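Local coordinates for protein Baccell_00875 (Bacteroides cellulosilyticus DSM 14838, PDB 5NO8) that probably cleaves capping L-rhamnose from glucuronic acid on complex arabinogalactan proteins, acting as a polysaccharide lyase, at residues 110-115 and 127-132; 260-265 and 273-278; 265-270 and 330-335. One frame throughout, in Å; residues are numbered along the deposited sequence.

Contact 1. Residues 110-115 and 127-132; sequences IRILIK and YSFTNE
Tyr127 and Phe129 both turn CG beside the backbone N, anti to the carbonyl carbon (chi1 -63° in Tyr127), and Ile112 and Ile114 place CG1 in the same way. Each isoleucine thereby meets the ring across from it on the buried face of an antiparallel hairpin. Ile114 lies alongside Tyr127, with Ile114 CD1 3.7 Å from Tyr127 CE2. Ile114 CG2 sits over one face of that ring, toward the rim. Ile112 crosses Phe129 obliquely, and Ile112 CG1 is 3.9 Å from Phe129 CD2. Both are non-hydrogen-bonded pairs.

Arg111 with Thr130 and Leu113 with Ser128 are hydrogen-bonded pairs. Arg111 N donates to Thr130 O at 2.9 Å, almost straight at 169°. On this second face Ser128 OG takes the crowded torsion (chi1 60°), which sets it 3.4 Å from Leu113 CB. It also holds two waters. One donates to Leu113 O. The other donates to Arg111 O and bonds to Thr130 OG1, which is also held by Ser232. Extended Arg111 packs its CB and CD along Glu132 CG. Arg111 NE stays 4.3 Å from Glu132 OE2, which lies out of the guanidinium plane, so the charges probably attract only through space.

Strand 102-107 bonds to Ile112 and Ile114, and strand 232-242 to Tyr127 and Phe129. The hairpin thus lies inside an antiparallel sheet, with strands 75-81 and 137-145 packed on its isoleucine face.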
loop_
_atom_site.group_PDB
_atom_site.type_symbol
_atom_site.label_atom_id
_atom_site.label_comp_id
_atom_site.label_asym_id
_atom_site.label_seq_id
_atom_site.Cartn_x
_atom_site.Cartn_y
_atom_site.Cartn_z
ATOM N N ILE A 110 -28.134 -19.576 -14.583
ATOM C CA ILE A 110 -27.322 -19.765 -13.373
ATOM C C ILE A 110 -28.132 -19.621 -12.100
ATOM O O ILE A 110 -28.715 -18.580 -11.832
ATOM C CB ILE A 110 -26.120 -18.806 -13.342
ATOM C CG1 ILE A 110 -25.313 -18.903 -14.652
ATOM C CG2 ILE A 110 -25.219 -19.103 -12.157
ATOM C CD1 ILE A 110 -24.852 -20.309 -14.946
ATOM N N ARG A 111 -28.098 -20.670 -11.298
ATOM C CA ARG A 111 -28.656 -20.663 -9.956
ATOM C C ARG A 111 -27.545 -20.307 -8.987
ATOM O O ARG A 111 -26.483 -20.963 -9.031
ATOM C CB ARG A 111 -29.166 -22.060 -9.669
ATOM C CG ARG A 111 -29.892 -22.270 -8.368
ATOM C CD ARG A 111 -30.305 -23.750 -8.363
ATOM N NE ARG A 111 -31.213 -24.146 -7.298
ATOM C CZ ARG A 111 -30.864 -24.749 -6.150
ATOM N NH1 ARG A 111 -31.818 -25.091 -5.274
ATOM N NH2 ARG A 111 -29.579 -24.973 -5.844
ATOM N N ILE A 112 -27.781 -19.306 -8.147
ATOM C CA ILE A 112 -26.856 -18.920 -7.082
ATOM C C ILE A 112 -27.540 -19.192 -5.759
ATOM O O ILE A 112 -28.556 -18.570 -5.448
ATOM C CB ILE A 112 -26.433 -17.440 -7.139
ATOM C CG1 ILE A 112 -25.911 -17.046 -8.534
ATOM C CG2 ILE A 112 -25.357 -17.174 -6.110
ATOM C CD1 ILE A 112 -26.936 -16.390 -9.439
ATOM N N LEU A 113 -27.022 -20.148 -5.009
ATOM C CA LEU A 113 -27.611 -20.467 -3.686
ATOM C C LEU A 113 -26.616 -20.058 -2.627
ATOM O O LEU A 113 -25.461 -20.476 -2.696
ATOM C CB LEU A 113 -27.913 -21.944 -3.560
ATOM C CG LEU A 113 -28.468 -22.476 -2.225
ATOM C CD1 LEU A 113 -29.833 -21.864 -1.943
ATOM C CD2 LEU A 113 -28.547 -23.993 -2.263
ATOM N N ILE A 114 -27.062 -19.260 -1.661
ATOM C CA ILE A 114 -26.275 -18.946 -0.490
ATOM C C ILE A 114 -26.859 -19.608 0.744
ATOM O O ILE A 114 -28.021 -19.376 1.056
ATOM C CB ILE A 114 -26.200 -17.438 -0.228
ATOM C CG1 ILE A 114 -25.821 -16.701 -1.510
ATOM C CG2 ILE A 114 -25.184 -17.166 0.878
ATOM C CD1 ILE A 114 -25.851 -15.193 -1.405
ATOM N N LYS A 115 -26.053 -20.408 1.441
ATOM C CA LYS A 115 -26.443 -21.037 2.718
ATOM C C LYS A 115 -25.534 -20.480 3.792
ATOM O O LYS A 115 -24.315 -20.606 3.681
ATOM C CB LYS A 115 -26.310 -22.570 2.621
ATOM C CG LYS A 115 -27.309 -23.215 1.641
ATOM C CD LYS A 115 -27.256 -24.745 1.616
ATOM C CE LYS A 115 -26.226 -25.263 0.606
ATOM N NZ LYS A 115 -26.108 -26.731 0.677
ATOM N N TYR A 127 -21.597 -20.632 -1.091
ATOM C CA TYR A 127 -22.158 -20.137 -2.352
ATOM C C TYR A 127 -22.043 -21.279 -3.359
ATOM O O TYR A 127 -20.963 -21.869 -3.511
ATOM C CB TYR A 127 -21.377 -18.934 -2.894
ATOM C CG TYR A 127 -21.395 -17.726 -2.012
ATOM C CD1 TYR A 127 -20.613 -17.675 -0.869
ATOM C CD2 TYR A 127 -22.167 -16.617 -2.320
ATOM C CE1 TYR A 127 -20.624 -16.569 -0.042
ATOM C CE2 TYR A 127 -22.178 -15.510 -1.506
ATOM C CZ TYR A 127 -21.421 -15.495 -0.348
ATOM O OH TYR A 127 -21.429 -14.389 0.489
ATOM N N SER A 128 -23.140 -21.653 -4.009
ATOM C CA SER A 128 -23.043 -22.618 -5.068
ATOM C C SER A 128 -23.610 -21.994 -6.323
ATOM O O SER A 128 -24.674 -21.362 -6.264
ATOM C CB SER A 128 -23.759 -23.905 -4.709
ATOM O OG SER A 128 -25.095 -23.620 -4.479
ATOM N N PHE A 129 -22.906 -22.193 -7.428
ATOM C CA PHE A 129 -23.285 -21.672 -8.735
ATOM C C PHE A 129 -23.565 -22.881 -9.597
ATOM O O PHE A 129 -22.659 -23.686 -9.833
ATOM C CB PHE A 129 -22.151 -20.852 -9.328
ATOM C CG PHE A 129 -21.769 -19.672 -8.494
ATOM C CD1 PHE A 129 -20.944 -19.829 -7.390
ATOM C CD2 PHE A 129 -22.270 -18.414 -8.776
ATOM C CE1 PHE A 129 -20.601 -18.761 -6.613
ATOM C CE2 PHE A 129 -21.940 -17.325 -7.978
ATOM C CZ PHE A 129 -21.110 -17.503 -6.890
ATOM N N THR A 130 -24.804 -23.028 -10.058
ATOM C CA THR A 130 -25.200 -24.205 -10.821
ATOM C C THR A 130 -25.722 -23.816 -12.197
ATOM O O THR A 130 -26.532 -22.919 -12.305
ATOM C CB THR A 130 -26.277 -25.023 -10.079
ATOM O OG1 THR A 130 -25.803 -25.298 -8.751
ATOM C CG2 THR A 130 -26.570 -26.325 -10.808
ATOM N N ASN A 131 -25.264 -24.520 -13.226
ATOM C CA ASN A 131 -25.824 -24.381 -14.557
ATOM C C ASN A 131 -27.075 -25.240 -14.652
ATOM O O ASN A 131 -26.996 -26.457 -14.780
ATOM C CB ASN A 131 -24.821 -24.777 -15.627
ATOM C CG ASN A 131 -25.364 -24.615 -17.032
ATOM O OD1 ASN A 131 -26.442 -24.039 -17.242
ATOM N ND2 ASN A 131 -24.626 -25.111 -17.997
ATOM N N GLU A 132 -28.228 -24.576 -14.597
ATOM C CA GLU A 132 -29.541 -25.243 -14.751
ATOM C C GLU A 132 -30.055 -25.266 -16.193
ATOM O O GLU A 132 -31.189 -25.695 -16.458
ATOM C CB GLU A 132 -30.562 -24.542 -13.842
ATOM C CG GLU A 132 -30.269 -24.673 -12.364
ATOM C CD GLU A 132 -30.429 -26.090 -11.824
ATOM O OE1 GLU A 132 -31.105 -26.921 -12.461
ATOM O OE2 GLU A 132 -29.894 -26.370 -10.734
HETATM O O HOH W 1 -26.802 -23.513 -6.983
HETATM O O HOH W 2 -24.829 -22.986 -1.331
#

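Contact 2. Residues 260-265 and 273-278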
loop_
_atom_site.group_PDB
_atom_site.type_symbol
_atom_site.label_atom_id
_atom_site.label_comp_id
_atom_site.label_asym_id
_atom_site.label_seq_id
_atom_site.Cartn_x
_atom_site.Cartn_y
_atom_site.Cartn_z
ATOM N N VAL A 260 1.530 -19.545 3.125
ATOM C CA VAL A 260 2.744 -19.547 2.331
ATOM C C VAL A 260 3.577 -18.342 2.714
ATOM O O VAL A 260 3.055 -17.259 2.919
ATOM C CB VAL A 260 2.404 -19.533 0.836
ATOM C CG1 VAL A 260 3.649 -19.465 -0.026
ATOM C CG2 VAL A 260 1.656 -20.805 0.503
ATOM N N SER A 261 4.895 -18.537 2.783
ATOM C CA SER A 261 5.803 -17.438 3.003
ATOM C C SER A 261 7.141 -17.749 2.324
ATOM O O SER A 261 7.501 -18.914 2.159
ATOM C CB SER A 261 6.021 -17.205 4.496
ATOM O OG SER A 261 6.368 -18.420 5.130
ATOM N N CYS A 262 7.877 -16.691 2.014
ATOM C CA CYS A 262 9.200 -16.792 1.399
ATOM C C CYS A 262 10.205 -16.101 2.299
ATOM O O CYS A 262 9.859 -15.214 3.062
ATOM C CB CYS A 262 9.219 -16.118 0.033
ATOM S SG CYS A 262 7.977 -16.768 -1.119
ATOM N N ASN A 263 11.478 -16.466 2.168
ATOM C CA ASN A 263 12.513 -15.808 2.952
ATOM C C ASN A 263 12.605 -14.324 2.581
ATOM O O ASN A 263 12.851 -13.486 3.449
ATOM C CB ASN A 263 13.864 -16.548 2.860
ATOM C CG ASN A 263 14.414 -16.609 1.458
ATOM O OD1 ASN A 263 13.721 -17.003 0.529
ATOM N ND2 ASN A 263 15.655 -16.166 1.285
ATOM N N LYS A 264 12.420 -14.014 1.298
ATOM C CA LYS A 264 12.314 -12.641 0.813
ATOM C C LYS A 264 11.368 -12.675 -0.357
ATOM O O LYS A 264 11.063 -13.756 -0.836
ATOM C CB LYS A 264 13.636 -12.158 0.287
ATOM C CG LYS A 264 14.734 -12.171 1.285
ATOM C CD LYS A 264 15.865 -11.298 0.809
ATOM C CE LYS A 264 16.850 -12.008 -0.064
ATOM N NZ LYS A 264 18.215 -11.512 0.363
ATOM N N TYR A 265 10.927 -11.512 -0.816
ATOM C CA TYR A 265 10.052 -11.440 -1.999
ATOM C C TYR A 265 10.681 -10.791 -3.193
ATOM O O TYR A 265 10.125 -10.846 -4.288
ATOM C CB TYR A 265 8.700 -10.793 -1.629
ATOM C CG TYR A 265 8.019 -11.642 -0.623
ATOM C CD1 TYR A 265 7.266 -12.760 -1.008
ATOM C CD2 TYR A 265 8.174 -11.391 0.752
ATOM C CE1 TYR A 265 6.701 -13.605 -0.063
ATOM C CE2 TYR A 265 7.591 -12.218 1.703
ATOM C CZ TYR A 265 6.839 -13.324 1.295
ATOM O OH TYR A 265 6.290 -14.179 2.217
ATOM N N ALA A 273 16.013 -18.973 -3.104
ATOM C CA ALA A 273 14.695 -18.731 -2.513
ATOM C C ALA A 273 14.324 -19.937 -1.678
ATOM O O ALA A 273 14.584 -21.093 -2.092
ATOM C CB ALA A 273 13.647 -18.518 -3.597
ATOM N N ARG A 274 13.736 -19.690 -0.508
ATOM C CA ARG A 274 13.128 -20.742 0.280
ATOM C C ARG A 274 11.651 -20.385 0.434
ATOM O O ARG A 274 11.341 -19.361 1.007
ATOM C CB ARG A 274 13.770 -20.900 1.655
ATOM C CG ARG A 274 13.099 -21.984 2.500
ATOM C CD ARG A 274 13.776 -22.129 3.864
ATOM N NE ARG A 274 13.068 -23.071 4.722
ATOM C CZ ARG A 274 13.422 -24.329 5.005
ATOM N NH1 ARG A 274 14.518 -24.893 4.507
ATOM N NH2 ARG A 274 12.674 -25.028 5.836
ATOM N N VAL A 275 10.769 -21.237 -0.071
ATOM C CA VAL A 275 9.330 -20.969 -0.047
ATOM C C VAL A 275 8.662 -22.063 0.769
ATOM O O VAL A 275 8.853 -23.238 0.480
ATOM C CB VAL A 275 8.741 -20.946 -1.482
ATOM C CG1 VAL A 275 7.318 -20.415 -1.461
ATOM C CG2 VAL A 275 9.623 -20.143 -2.390
ATOM N N GLU A 276 7.903 -21.673 1.801
ATOM C CA GLU A 276 7.314 -22.595 2.770
ATOM C C GLU A 276 5.810 -22.569 2.677
ATOM O O GLU A 276 5.228 -21.501 2.503
ATOM C CB GLU A 276 7.704 -22.163 4.186
ATOM C CG GLU A 276 9.188 -22.371 4.469
ATOM C CD GLU A 276 9.563 -22.159 5.931
ATOM O OE1 GLU A 276 8.697 -21.737 6.740
ATOM O OE2 GLU A 276 10.734 -22.407 6.254
ATOM N N CYS A 277 5.197 -23.740 2.777
ATOM C CA CYS A 277 3.754 -23.893 2.859
ATOM C C CYS A 277 3.453 -24.628 4.183
ATOM O O CYS A 277 3.786 -25.814 4.346
ATOM C CB CYS A 277 3.254 -24.672 1.658
ATOM S SG CYS A 277 1.442 -24.855 1.580
ATOM N N ARG A 278 2.841 -23.908 5.121
ATOM C CA ARG A 278 2.566 -24.423 6.468
ATOM C C ARG A 278 1.092 -24.759 6.587
ATOM O O ARG A 278 0.229 -23.967 6.185
ATOM C CB ARG A 278 2.966 -23.374 7.506
ATOM C CG ARG A 278 2.555 -23.641 8.952
ATOM C CD ARG A 278 3.454 -24.636 9.652
ATOM N NE ARG A 278 4.827 -24.153 9.788
ATOM C CZ ARG A 278 5.832 -24.892 10.257
ATOM N NH1 ARG A 278 5.628 -26.148 10.647
ATOM N NH2 ARG A 278 7.051 -24.380 10.314
#
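Main-chain hydrogen bonds hold most of this antiparallel pairing. Ser261 and Glu276 form the hydrogen-bonded pair. Glu276 N donates to Ser261 O at 2.8 Å, nearly straight and close to the C=O axis. The return bond, Ser261 N to Glu276 O, is 3.0 Å. Beyond the strand end, Asn263 N still reaches Arg274 O, but at a bent 143°.

A side chain supplies the last bond. Asn263 CG lies in the crowded position between N and the carbonyl carbon (chi1 61°), which swings the amide back across to strand 272-278. Asn263 OD1 accepts from Arg274 N at 2.9 Å in a straight bond. The donor stands above the amide plane. The side-chain oxygen thus takes the place of a main-chain acceptor where strand 259-262 has ended. A second side chain grips the strand from within its own segment: Tyr265 OH accepts from Cys262 N at 3.0 Å.

A salt bridge lies on the Glu276 side. The extended Arg274 chain brings its guanidinium side-on to Glu276, and Arg274 NE meets Glu276 OE2 at 2.9 Å. Arg274 NH2 bonds to the same oxygen, and Arg274 NH1 forms a second salt bridge, to Glu307.

Apolar contacts fill the opposite face. Cys262 SG rests 3.7 Å from Val275 CG1. The Val260 and Val275 side chains cross obliquely, with Val260 CG1 4.1 Å from Val275 CG1, while Val260 CG2 touches Cys277 SG. Phe318 and Phe320 of strand 314-322 pack against this layer.

Here the first strand of the domain pairs at a sheet edge with the strand at 272-278. This is consistent with strands A and B of an immunoglobulin-like beta sandwich.

Contact 3. Residues 265-270 and 330-335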
loop_
_atom_site.group_PDB
_atom_site.type_symbol
_atom_site.label_atom_id
_atom_site.label_comp_id
_atom_site.label_asym_id
_atom_site.label_seq_id
_atom_site.Cartn_x
_atom_site.Cartn_y
_atom_site.Cartn_z
ATOM N N TYR A 265 10.927 -11.512 -0.816
ATOM C CA TYR A 265 10.052 -11.440 -1.999
ATOM C C TYR A 265 10.681 -10.791 -3.193
ATOM O O TYR A 265 10.125 -10.846 -4.288
ATOM C CB TYR A 265 8.700 -10.793 -1.629
ATOM C CG TYR A 265 8.019 -11.642 -0.623
ATOM C CD1 TYR A 265 7.266 -12.760 -1.008
ATOM C CD2 TYR A 265 8.174 -11.391 0.752
ATOM C CE1 TYR A 265 6.701 -13.605 -0.063
ATOM C CE2 TYR A 265 7.591 -12.218 1.703
ATOM C CZ TYR A 265 6.839 -13.324 1.295
ATOM O OH TYR A 265 6.290 -14.179 2.217
ATOM N N VAL A 266 11.852 -10.186 -3.006
ATOM C CA VAL A 266 12.641 -9.670 -4.102
ATOM C C VAL A 266 14.050 -10.247 -3.939
ATOM O O VAL A 266 14.638 -10.165 -2.854
ATOM C CB VAL A 266 12.695 -8.131 -4.114
ATOM C CG1 VAL A 266 13.570 -7.639 -5.253
ATOM C CG2 VAL A 266 11.289 -7.558 -4.216
ATOM N N PHE A 267 14.544 -10.854 -5.010
ATOM C CA PHE A 267 15.828 -11.554 -5.048
ATOM C C PHE A 267 16.743 -10.949 -6.089
ATOM O O PHE A 267 16.273 -10.526 -7.129
ATOM C CB PHE A 267 15.589 -13.000 -5.450
ATOM C CG PHE A 267 14.826 -13.765 -4.444
ATOM C CD1 PHE A 267 15.488 -14.343 -3.365
ATOM C CD2 PHE A 267 13.432 -13.803 -4.489
ATOM C CE1 PHE A 267 14.795 -15.025 -2.391
ATOM C CE2 PHE A 267 12.735 -14.503 -3.513
ATOM C CZ PHE A 267 13.415 -15.128 -2.478
ATOM N N GLU A 268 18.055 -10.914 -5.813
ATOM C CA GLU A 268 19.053 -10.685 -6.843
ATOM C C GLU A 268 19.351 -11.992 -7.561
ATOM O O GLU A 268 19.305 -13.072 -6.969
ATOM C CB GLU A 268 20.371 -10.154 -6.246
ATOM C CG GLU A 268 20.207 -8.834 -5.512
ATOM C CD GLU A 268 21.554 -8.300 -5.049
ATOM O OE1 GLU A 268 22.398 -9.108 -4.635
ATOM O OE2 GLU A 268 21.775 -7.084 -5.114
ATOM N N LYS A 269 19.671 -11.883 -8.842
ATOM C CA LYS A 269 19.944 -13.053 -9.638
ATOM C C LYS A 269 21.076 -13.846 -8.973
ATOM O O LYS A 269 22.078 -13.264 -8.553
ATOM C CB LYS A 269 20.289 -12.628 -11.051
ATOM C CG LYS A 269 20.411 -13.779 -12.020
ATOM C CD LYS A 269 20.584 -13.268 -13.444
ATOM C CE LYS A 269 22.029 -12.904 -13.709
ATOM N NZ LYS A 269 22.110 -12.422 -15.110
ATOM N N GLY A 270 20.844 -15.135 -8.789
ATOM C CA GLY A 270 21.793 -16.027 -8.143
ATOM C C GLY A 270 21.504 -16.317 -6.700
ATOM O O GLY A 270 22.107 -17.224 -6.122
ATOM N N ALA A 330 2.689 -17.858 -4.183
ATOM C CA ALA A 330 3.454 -16.692 -3.758
ATOM C C ALA A 330 3.988 -15.954 -4.974
ATOM O O ALA A 330 4.302 -16.576 -5.988
ATOM C CB ALA A 330 4.597 -17.101 -2.869
ATOM N N ASP A 331 4.073 -14.620 -4.872
ATOM C CA ASP A 331 4.574 -13.763 -5.965
ATOM C C ASP A 331 5.922 -13.147 -5.554
ATOM O O ASP A 331 5.982 -12.396 -4.576
ATOM C CB ASP A 331 3.603 -12.636 -6.270
ATOM C CG ASP A 331 2.266 -13.128 -6.794
ATOM O OD1 ASP A 331 2.266 -13.947 -7.749
ATOM O OD2 ASP A 331 1.215 -12.673 -6.257
ATOM N N CYS A 332 6.980 -13.482 -6.292
ATOM C CA CYS A 332 8.325 -12.983 -6.066
ATOM C C CYS A 332 8.845 -12.289 -7.318
ATOM O O CYS A 332 8.330 -12.497 -8.427
ATOM C CB CYS A 332 9.280 -14.115 -5.707
ATOM S SG CYS A 332 8.789 -14.947 -4.195
ATOM N N LEU A 333 9.886 -11.478 -7.134
ATOM C CA LEU A 333 10.528 -10.771 -8.228
ATOM C C LEU A 333 12.023 -11.032 -8.167
ATOM O O LEU A 333 12.608 -11.008 -7.081
ATOM C CB LEU A 333 10.294 -9.255 -8.102
ATOM C CG LEU A 333 10.879 -8.348 -9.166
ATOM C CD1 LEU A 333 10.252 -8.573 -10.526
ATOM C CD2 LEU A 333 10.708 -6.872 -8.774
ATOM N N VAL A 334 12.615 -11.258 -9.329
ATOM C CA VAL A 334 14.061 -11.328 -9.486
ATOM C C VAL A 334 14.577 -10.132 -10.265
ATOM O O VAL A 334 14.083 -9.815 -11.373
ATOM C CB VAL A 334 14.509 -12.665 -10.141
ATOM C CG1 VAL A 334 16.035 -12.742 -10.196
ATOM C CG2 VAL A 334 13.987 -13.813 -9.333
ATOM N N ILE A 335 15.578 -9.463 -9.693
ATOM C CA ILE A 335 16.221 -8.326 -10.357
ATOM C C ILE A 335 17.674 -8.745 -10.658
ATOM O O ILE A 335 18.152 -9.694 -10.068
ATOM C CB ILE A 335 16.152 -7.042 -9.507
ATOM C CG1 ILE A 335 16.952 -7.187 -8.223
ATOM C CG2 ILE A 335 14.696 -6.680 -9.194
ATOM C CD1 ILE A 335 17.066 -5.893 -7.448
#
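This is a parallel strand pair consistent with the A'-G pairing of an immunoglobulin-like beta sandwich, in which a short early strand, 266-268, joins the last strand of the domain, 326-335. Phe267 shows how the buried face is filled. Phe267 CB lies 3.9 Å from Leu333 O and also near Val334 CG2. CG stands anti to the carbonyl carbon, beside the backbone N (chi1 -66°), so the ring leans back along the strand toward Cys332. CD2 meets Leu333 O at the ring edge. CE2 comes next, with Phe267 CE2 4.0 Å from Cys332 SG, again near the ring plane. At the tip, Phe267 CZ packs on Ala273 CB of the facing strand 272-278. Met310 touches the ring as well.

Cys332 SG makes sulfur-aromatic contacts with two rings of 265-270. Cys332 SG meets the Phe267 ring at its edge and the Tyr265 ring obliquely, with Cys332 SG 4.2 Å from Tyr265 CD1. Asp331 O approaches the edge of the Tyr265 ring.

On the other face Val266 CG1 packs on Ile335 CG2 at 4.2 Å. Val266 also touches Arg643 and Asn644, so this edge strand borders helix 632-644.

The main chains alternate partners in the parallel manner. Leu333 N donates to Tyr265 O, and Phe267 N to Leu333 O at 2.8 Å. Ile335 N then donates to Phe267 O, almost along the C=O axis. The final bond is the most bent: Lys269 N reaches Ile335 O at 2.9 Å with an angle of only 130° at the hydrogen.

Contact 1 comes first along the chain and stands apart, its nearest atoms about 23 Å from those of contacts 2 and 3. It belongs to the antiparallel sheet of the N-terminal part. Contacts 2 and 3 lie in the beta domain that follows, with centres about 11 Å apart, and their segments alternate in the chain. They share Tyr265, where the chain leaves strand 259-262 and crosses to strand 266-268. The two pairings thus lie at opposite ends of one strand order, yet face each other across the core: Cys262 SG is 3.7 Å from Cys332 SG. This is consistent with a beta sandwich whose edge at Tyr265 and Val266 borders helix 632-644.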